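SufC protein (Thermus thermophilus, PDB 2D2E) probably binds and hydrolyses ATP as the cytoplasmic ABC-type ATPase of the SUF machinery for iron-sulfur cluster assembly. Local coordinates at residues Lys42-Leu45 and Gly46-Ala50; Leu167-Thr170 and Asp171-Leu174; Val216-Gly220 and Arg221-Thr225. All coordinates share one frame; numbering follows the deposited sequence.

Interaction 1 (Lys42-Leu45 and Gly46-Ala50)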
loop_
_atom_site.group_PDB
_atom_site.type_symbol
_atom_site.label_atom_id
_atom_site.label_comp_id
_atom_site.label_asym_id
_atom_site.label_seq_id
_atom_site.Cartn_x
_atom_site.Cartn_y
_atom_site.Cartn_z
ATOM N N LYS A 42 -12.052 4.120 -3.582
ATOM C CA LYS A 42 -10.829 3.330 -3.439
ATOM C C LYS A 42 -9.690 4.050 -2.727
ATOM O O LYS A 42 -9.045 3.484 -1.835
ATOM C CB LYS A 42 -10.355 2.829 -4.816
ATOM C CG LYS A 42 -9.951 3.934 -5.798
ATOM C CD LYS A 42 -9.428 3.358 -7.121
ATOM C CE LYS A 42 -9.287 4.446 -8.200
ATOM N NZ LYS A 42 -8.414 5.600 -7.777
ATOM N N SER A 43 -9.435 5.297 -3.104
ATOM C CA SER A 43 -8.350 6.037 -2.490
ATOM C C SER A 43 -8.720 6.536 -1.102
ATOM O O SER A 43 -7.840 6.645 -0.252
ATOM C CB SER A 43 -7.885 7.177 -3.391
ATOM O OG SER A 43 -7.226 6.664 -4.543
ATOM N N THR A 44 -10.009 6.799 -0.883
ATOM C CA THR A 44 -10.464 7.212 0.435
ATOM C C THR A 44 -10.249 6.029 1.392
ATOM O O THR A 44 -9.830 6.218 2.548
ATOM C CB THR A 44 -11.941 7.614 0.397
ATOM O OG1 THR A 44 -12.053 8.885 -0.268
ATOM C CG2 THR A 44 -12.525 7.729 1.816
ATOM N N LEU A 45 -10.509 4.812 0.907
ATOM C CA LEU A 45 -10.293 3.629 1.746
ATOM C C LEU A 45 -8.820 3.546 2.157
ATOM O O LEU A 45 -8.496 3.254 3.317
ATOM C CB LEU A 45 -10.695 2.341 1.010
ATOM C CG LEU A 45 -10.385 1.051 1.796
ATOM C CD1 LEU A 45 -11.215 0.990 3.075
ATOM C CD2 LEU A 45 -10.709 -0.171 0.937
ATOM N N GLY A 46 -7.919 3.814 1.215
ATOM C CA GLY A 46 -6.508 3.775 1.540
ATOM C C GLY A 46 -6.139 4.791 2.612
ATOM O O GLY A 46 -5.334 4.496 3.469
ATOM N N LYS A 47 -6.726 5.984 2.575
ATOM C CA LYS A 47 -6.379 6.996 3.564
ATOM C C LYS A 47 -6.898 6.618 4.943
ATOM O O LYS A 47 -6.230 6.877 5.956
ATOM C CB LYS A 47 -6.937 8.348 3.138
ATOM C CG LYS A 47 -6.274 8.900 1.893
ATOM C CD LYS A 47 -6.942 10.196 1.446
ATOM C CE LYS A 47 -6.270 10.743 0.192
ATOM N NZ LYS A 47 -6.901 12.004 -0.296
ATOM N N ILE A 48 -8.083 6.013 4.977
ATOM C CA ILE A 48 -8.681 5.583 6.232
ATOM C C ILE A 48 -7.853 4.442 6.801
ATOM O O ILE A 48 -7.659 4.362 8.010
ATOM C CB ILE A 48 -10.139 5.168 6.017
ATOM C CG1 ILE A 48 -10.955 6.427 5.700
ATOM C CG2 ILE A 48 -10.688 4.435 7.248
ATOM C CD1 ILE A 48 -12.415 6.180 5.436
ATOM N N LEU A 49 -7.347 3.560 5.935
ATOM C CA LEU A 49 -6.490 2.462 6.427
ATOM C C LEU A 49 -5.228 3.028 7.059
ATOM O O LEU A 49 -4.706 2.476 8.020
ATOM C CB LEU A 49 -6.089 1.518 5.289
ATOM C CG LEU A 49 -7.167 0.486 4.976
ATOM C CD1 LEU A 49 -7.012 -0.002 3.526
ATOM C CD2 LEU A 49 -7.079 -0.674 5.983
ATOM N N ALA A 50 -4.739 4.125 6.505
ATOM C CA ALA A 50 -3.536 4.773 7.013
ATOM C C ALA A 50 -3.814 5.453 8.347
ATOM O O ALA A 50 -2.914 5.615 9.168
ATOM C CB ALA A 50 -3.037 5.792 6.012
HETATM O O HOH W 1 -9.654 10.304 -1.528
#
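Four backbone bonds, each from an N-H to the carbonyl oxygen four residues earlier, tie residues 42-45 to 46-50 as helix 42-50, whose first turn carries the last residues of the P-loop. Leu49 N reaches Leu45 O at 2.9 Å and Ile48 N reaches Thr44 O at 3.0 Å. Contacts lengthen toward the helix start: Lys47 N lies 3.1 Å from Ser43 O, and Gly46 N 3.3 Å from Lys42 O. Polar side chains add a looser link on the solvent side, where a water stands 3.1 Å from Thr44 OG1 and makes a weak bond to NZ at the end of the extended Lys47 chain. The methylene groups of Lys47 run past the backbone, with CG 3.5 Å from Ser43 O. Apolar packing spans one turn at two places. With its CG2 anti to the backbone N, Thr44 sends the methyl obliquely across Ile48, CG2 to CD1 at 3.9 Å. Likewise Leu45 turns CG anti to its N (chi1 175°), bringing CG to 3.9 Å from Leu49 CD1. Lys42, Ser43 and Thr44 bind ADP in this protein, and Lys42 and Ser43 also belong to magnesium sites, all empty here; the Walker A helix thus offers its N-terminal end to the phosphates. In one of its two conformers, Lys42 NZ bonds Asn38 OD1 and Thr170 OG1; Ser43 OG bonds Asp168 OD1. Leu45 leans on Leu34 of strand 31-35 and on Leu9 of strand 3-13, Thr44 and Ile48 pack on Leu19 of strand 16-27, and at the far end Arg77 of helix 74-79 bonds the carbonyl oxygens of Ile48 and Leu49, so the helix lies between the two sheets of the domain.

Interaction 2 (Leu167-Thr170 and Asp171-Leu174)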
loop_
_atom_site.group_PDB
_atom_site.type_symbol
_atom_site.label_atom_id
_atom_site.label_comp_id
_atom_site.label_asym_id
_atom_site.label_seq_id
_atom_site.Cartn_x
_atom_site.Cartn_y
_atom_site.Cartn_z
ATOM N N LEU A 167 -0.889 -0.131 -1.020
ATOM C CA LEU A 167 -0.155 0.763 -1.922
ATOM C C LEU A 167 -1.047 1.388 -2.956
ATOM O O LEU A 167 -1.518 0.704 -3.869
ATOM C CB LEU A 167 0.941 -0.025 -2.624
ATOM C CG LEU A 167 1.818 -0.739 -1.596
ATOM C CD1 LEU A 167 2.835 -1.588 -2.338
ATOM C CD2 LEU A 167 2.501 0.276 -0.688
ATOM N N ASP A 168 -1.264 2.693 -2.835
ATOM C CA ASP A 168 -2.152 3.354 -3.795
ATOM C C ASP A 168 -1.279 3.959 -4.903
ATOM O O ASP A 168 -0.517 4.908 -4.654
ATOM C CB ASP A 168 -2.985 4.412 -3.071
ATOM C CG ASP A 168 -4.068 5.025 -3.962
ATOM O OD1 ASP A 168 -5.015 5.643 -3.425
ATOM O OD2 ASP A 168 -3.962 4.898 -5.199
ATOM N N GLU A 169 -1.382 3.382 -6.109
ATOM C CA GLU A 169 -0.571 3.807 -7.232
ATOM C C GLU A 169 -1.357 4.604 -8.249
ATOM O O GLU A 169 -0.921 4.748 -9.396
ATOM C CB GLU A 169 0.090 2.596 -7.901
ATOM C CG GLU A 169 0.862 1.702 -6.885
ATOM C CD GLU A 169 1.807 2.515 -6.008
ATOM O OE1 GLU A 169 1.867 2.283 -4.788
ATOM O OE2 GLU A 169 2.500 3.407 -6.537
ATOM N N THR A 170 -2.519 5.106 -7.829
ATOM C CA THR A 170 -3.329 5.929 -8.724
ATOM C C THR A 170 -2.515 7.144 -9.137
ATOM O O THR A 170 -2.590 7.575 -10.281
ATOM C CB THR A 170 -4.600 6.425 -8.027
ATOM O OG1 THR A 170 -5.371 5.290 -7.589
ATOM C CG2 THR A 170 -5.452 7.269 -8.974
ATOM N N ASP A 171 -1.730 7.693 -8.217
ATOM C CA ASP A 171 -0.965 8.891 -8.554
ATOM C C ASP A 171 0.166 8.663 -9.562
ATOM O O ASP A 171 0.750 9.627 -10.066
ATOM C CB ASP A 171 -0.458 9.552 -7.263
ATOM C CG ASP A 171 0.581 8.713 -6.533
ATOM O OD1 ASP A 171 0.685 7.495 -6.780
ATOM O OD2 ASP A 171 1.292 9.293 -5.686
ATOM N N SER A 172 0.458 7.400 -9.887
ATOM C CA SER A 172 1.482 7.106 -10.896
ATOM C C SER A 172 0.908 7.064 -12.314
ATOM O O SER A 172 1.651 7.153 -13.292
ATOM C CB SER A 172 2.176 5.769 -10.611
ATOM O OG SER A 172 3.025 5.894 -9.482
ATOM N N GLY A 173 -0.414 6.923 -12.421
ATOM C CA GLY A 173 -1.036 6.849 -13.733
ATOM C C GLY A 173 -0.412 5.765 -14.594
ATOM O O GLY A 173 -0.272 4.614 -14.156
ATOM N N LEU A 174 -0.046 6.133 -15.823
ATOM C CA LEU A 174 0.595 5.189 -16.738
ATOM C C LEU A 174 2.106 5.395 -16.838
ATOM O O LEU A 174 2.714 5.085 -17.876
ATOM C CB LEU A 174 -0.046 5.278 -18.133
ATOM C CG LEU A 174 -1.512 4.829 -18.155
ATOM C CD1 LEU A 174 -2.088 4.975 -19.580
ATOM C CD2 LEU A 174 -1.594 3.363 -17.685
HETATM O O HOH W 2 -2.178 7.468 -5.312
HETATM O O HOH W 3 -1.513 3.528 -11.920
HETATM O O HOH W 4 3.658 3.337 -8.907
#
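The end of the Walker B strand and the start of the D-loop, as sequence and topology suggest for this ABC-ATPase, meet where Glu169 and Thr170 fold into a 3-10 turn with Ser172 and Gly173. Ser172 N bonds Glu169 O at 3.0 Å and Gly173 N bonds Thr170 O at 3.1 Å; both donors stand well above the carbonyl planes, the former 64° out of plane, as the tight winding demands. An Asx turn leads into the winding and shares Thr170 with it. Asp168 OD2 takes Thr170 N nearly head-on and, on its syn side, Thr170 OG1 at 2.8 Å, so one oxygen is gripped twice and the carboxylate is fixed in rotation, leaving OD1 to Ser43 of the P-loop. Glu169 bends at its second torsion (chi2 -50°), which folds its carboxylate back alongside the strand end, with OE2 left facing Ser172, whose OG it reaches through a water. Asp171 OD1 lies 4.5 Å from Glu169 OE2; Lys150 of helix 148-160 forms salt bridges with both. Ser172 also packs on Ala178 and Leu179 of helix 176-189. Another water fastens the loop's exit by donating to Glu169 O and to Gly173 O, the latter at 2.8 Å.

Interaction 3 (Val216-Gly220 and Arg221-Thr225)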
loop_
_atom_site.group_PDB
_atom_site.type_symbol
_atom_site.label_atom_id
_atom_site.label_comp_id
_atom_site.label_asym_id
_atom_site.label_seq_id
_atom_site.Cartn_x
_atom_site.Cartn_y
_atom_site.Cartn_z
ATOM N N VAL A 216 -13.576 -4.425 -7.187
ATOM C CA VAL A 216 -13.869 -3.175 -7.894
ATOM C C VAL A 216 -14.855 -2.355 -7.070
ATOM O O VAL A 216 -15.926 -2.853 -6.673
ATOM C CB VAL A 216 -14.479 -3.407 -9.283
ATOM C CG1 VAL A 216 -14.578 -2.050 -10.017
ATOM C CG2 VAL A 216 -13.630 -4.370 -10.079
ATOM N N MET A 217 -14.490 -1.100 -6.808
ATOM C CA MET A 217 -15.328 -0.221 -6.003
ATOM C C MET A 217 -16.038 0.875 -6.775
ATOM O O MET A 217 -15.408 1.646 -7.501
ATOM C CB MET A 217 -14.482 0.414 -4.871
ATOM C CG MET A 217 -15.282 1.263 -3.871
ATOM S SD MET A 217 -14.347 1.762 -2.375
ATOM C CE MET A 217 -13.506 0.325 -2.003
ATOM N N MET A 218 -17.359 0.923 -6.624
ATOM C CA MET A 218 -18.171 1.962 -7.239
ATOM C C MET A 218 -19.181 2.407 -6.203
ATOM O O MET A 218 -19.699 1.595 -5.418
ATOM C CB MET A 218 -18.909 1.433 -8.454
ATOM C CG MET A 218 -17.979 0.980 -9.565
ATOM S SD MET A 218 -18.993 0.441 -10.946
ATOM C CE MET A 218 -17.787 -0.222 -11.990
ATOM N N ASP A 219 -19.457 3.702 -6.212
ATOM C CA ASP A 219 -20.411 4.288 -5.269
ATOM C C ASP A 219 -20.126 3.872 -3.822
ATOM O O ASP A 219 -21.027 3.488 -3.079
ATOM C CB ASP A 219 -21.847 3.916 -5.674
ATOM C CG ASP A 219 -22.242 4.502 -7.032
ATOM O OD1 ASP A 219 -22.041 5.714 -7.240
ATOM O OD2 ASP A 219 -22.761 3.758 -7.886
ATOM N N GLY A 220 -18.854 3.923 -3.439
ATOM C CA GLY A 220 -18.478 3.618 -2.068
ATOM C C GLY A 220 -18.517 2.190 -1.562
ATOM O O GLY A 220 -18.402 1.979 -0.361
ATOM N N ARG A 221 -18.669 1.206 -2.444
ATOM C CA ARG A 221 -18.688 -0.183 -2.011
ATOM C C ARG A 221 -18.120 -1.095 -3.092
ATOM O O ARG A 221 -17.947 -0.681 -4.239
ATOM C CB ARG A 221 -20.109 -0.630 -1.634
ATOM C CG ARG A 221 -21.127 -0.590 -2.741
ATOM C CD ARG A 221 -22.423 -1.246 -2.264
ATOM N NE ARG A 221 -22.895 -0.666 -1.009
ATOM C CZ ARG A 221 -23.961 -1.091 -0.333
ATOM N NH1 ARG A 221 -24.680 -2.112 -0.786
ATOM N NH2 ARG A 221 -24.318 -0.490 0.798
ATOM N N VAL A 222 -17.784 -2.321 -2.707
ATOM C CA VAL A 222 -17.240 -3.280 -3.648
ATOM C C VAL A 222 -18.432 -3.908 -4.365
ATOM O O VAL A 222 -19.268 -4.559 -3.743
ATOM C CB VAL A 222 -16.437 -4.378 -2.925
ATOM C CG1 VAL A 222 -15.976 -5.418 -3.937
ATOM C CG2 VAL A 222 -15.236 -3.747 -2.200
ATOM N N VAL A 223 -18.510 -3.688 -5.670
ATOM C CA VAL A 223 -19.634 -4.203 -6.460
ATOM C C VAL A 223 -19.306 -5.439 -7.271
ATOM O O VAL A 223 -20.194 -6.059 -7.859
ATOM C CB VAL A 223 -20.184 -3.113 -7.402
ATOM C CG1 VAL A 223 -20.683 -1.938 -6.561
ATOM C CG2 VAL A 223 -19.093 -2.666 -8.402
ATOM N N ALA A 224 -18.033 -5.804 -7.303
ATOM C CA ALA A 224 -17.612 -6.987 -8.037
ATOM C C ALA A 224 -16.237 -7.434 -7.623
ATOM O O ALA A 224 -15.402 -6.617 -7.221
ATOM C CB ALA A 224 -17.612 -6.728 -9.532
ATOM N N THR A 225 -16.007 -8.740 -7.734
ATOM C CA THR A 225 -14.705 -9.323 -7.422
ATOM C C THR A 225 -14.454 -10.424 -8.430
ATOM O O THR A 225 -15.402 -10.979 -9.018
ATOM C CB THR A 225 -14.638 -9.949 -6.029
ATOM O OG1 THR A 225 -15.517 -11.079 -5.989
ATOM C CG2 THR A 225 -15.035 -8.949 -4.952
#
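On one face of the two-stranded ribbon lie Val216, Met218, Arg221 and Ala224; on the other are Met217 and Val222, whose CE and CG2 approach to 4.4 Å. Met217 holds CG anti to its backbone N (chi1 -175°), which lays CG 3.3 Å from Arg221 O, and the bend at its third torsion brings CE toward Val222. Beside the first face, the bulged Val223 crosses Met218 at about a right angle, CG2 to CG at 4.0 Å. The Arg221 guanidinium extends from the hairpin to bond the carbonyl of Lys20 through NH2. Between the strands, Val216 N bonds Ala224 O and Met218 N bonds Arg221 O. Val216 O receives Val223 N at 2.9 Å and meets the CA-H of Val222, CA to O at 3.3 Å. Closing the loop, Arg221 N bonds Met218 O at 3.2 Å. Val216 packs on Leu230 and Leu234 of helix 228-237 and Met218 on Leu242 of helix 239-244, while Met217 packs on the P-loop beside Gly41. Asp219 and Gly220, both with positive phi, form the corners of a type I' turn, and Val223 is the extra residue of a beta bulge: an antiparallel hairpin whose second strand edges the mixed sheet of the nucleotide-binding domain.

In the fold
Along the chain the three contacts follow in series, all in the ABC-ATPase domain. Interaction 1 lies on helix 42-50, which opens with the last P-loop residues; interaction 2 closes strand 164-168, one outer strand of the mixed sheet; interaction 3 is the hairpin 213-218/221-226, whose second strand is the other outer strand of that sheet. Interactions 1 and 2 have centres 13 Å apart, yet touch through probable hydrogen bonds of Ser43 with Asp168 and Lys42 with Thr170. Interaction 3, 14 Å from interaction 1, packs Met217 against Lys42 and Leu45. Interactions 2 and 3, centres 18 Å and nearest atoms about 10 Å apart, do not touch, but both contact the nucleotide-binding N-terminal end of helix 42-50.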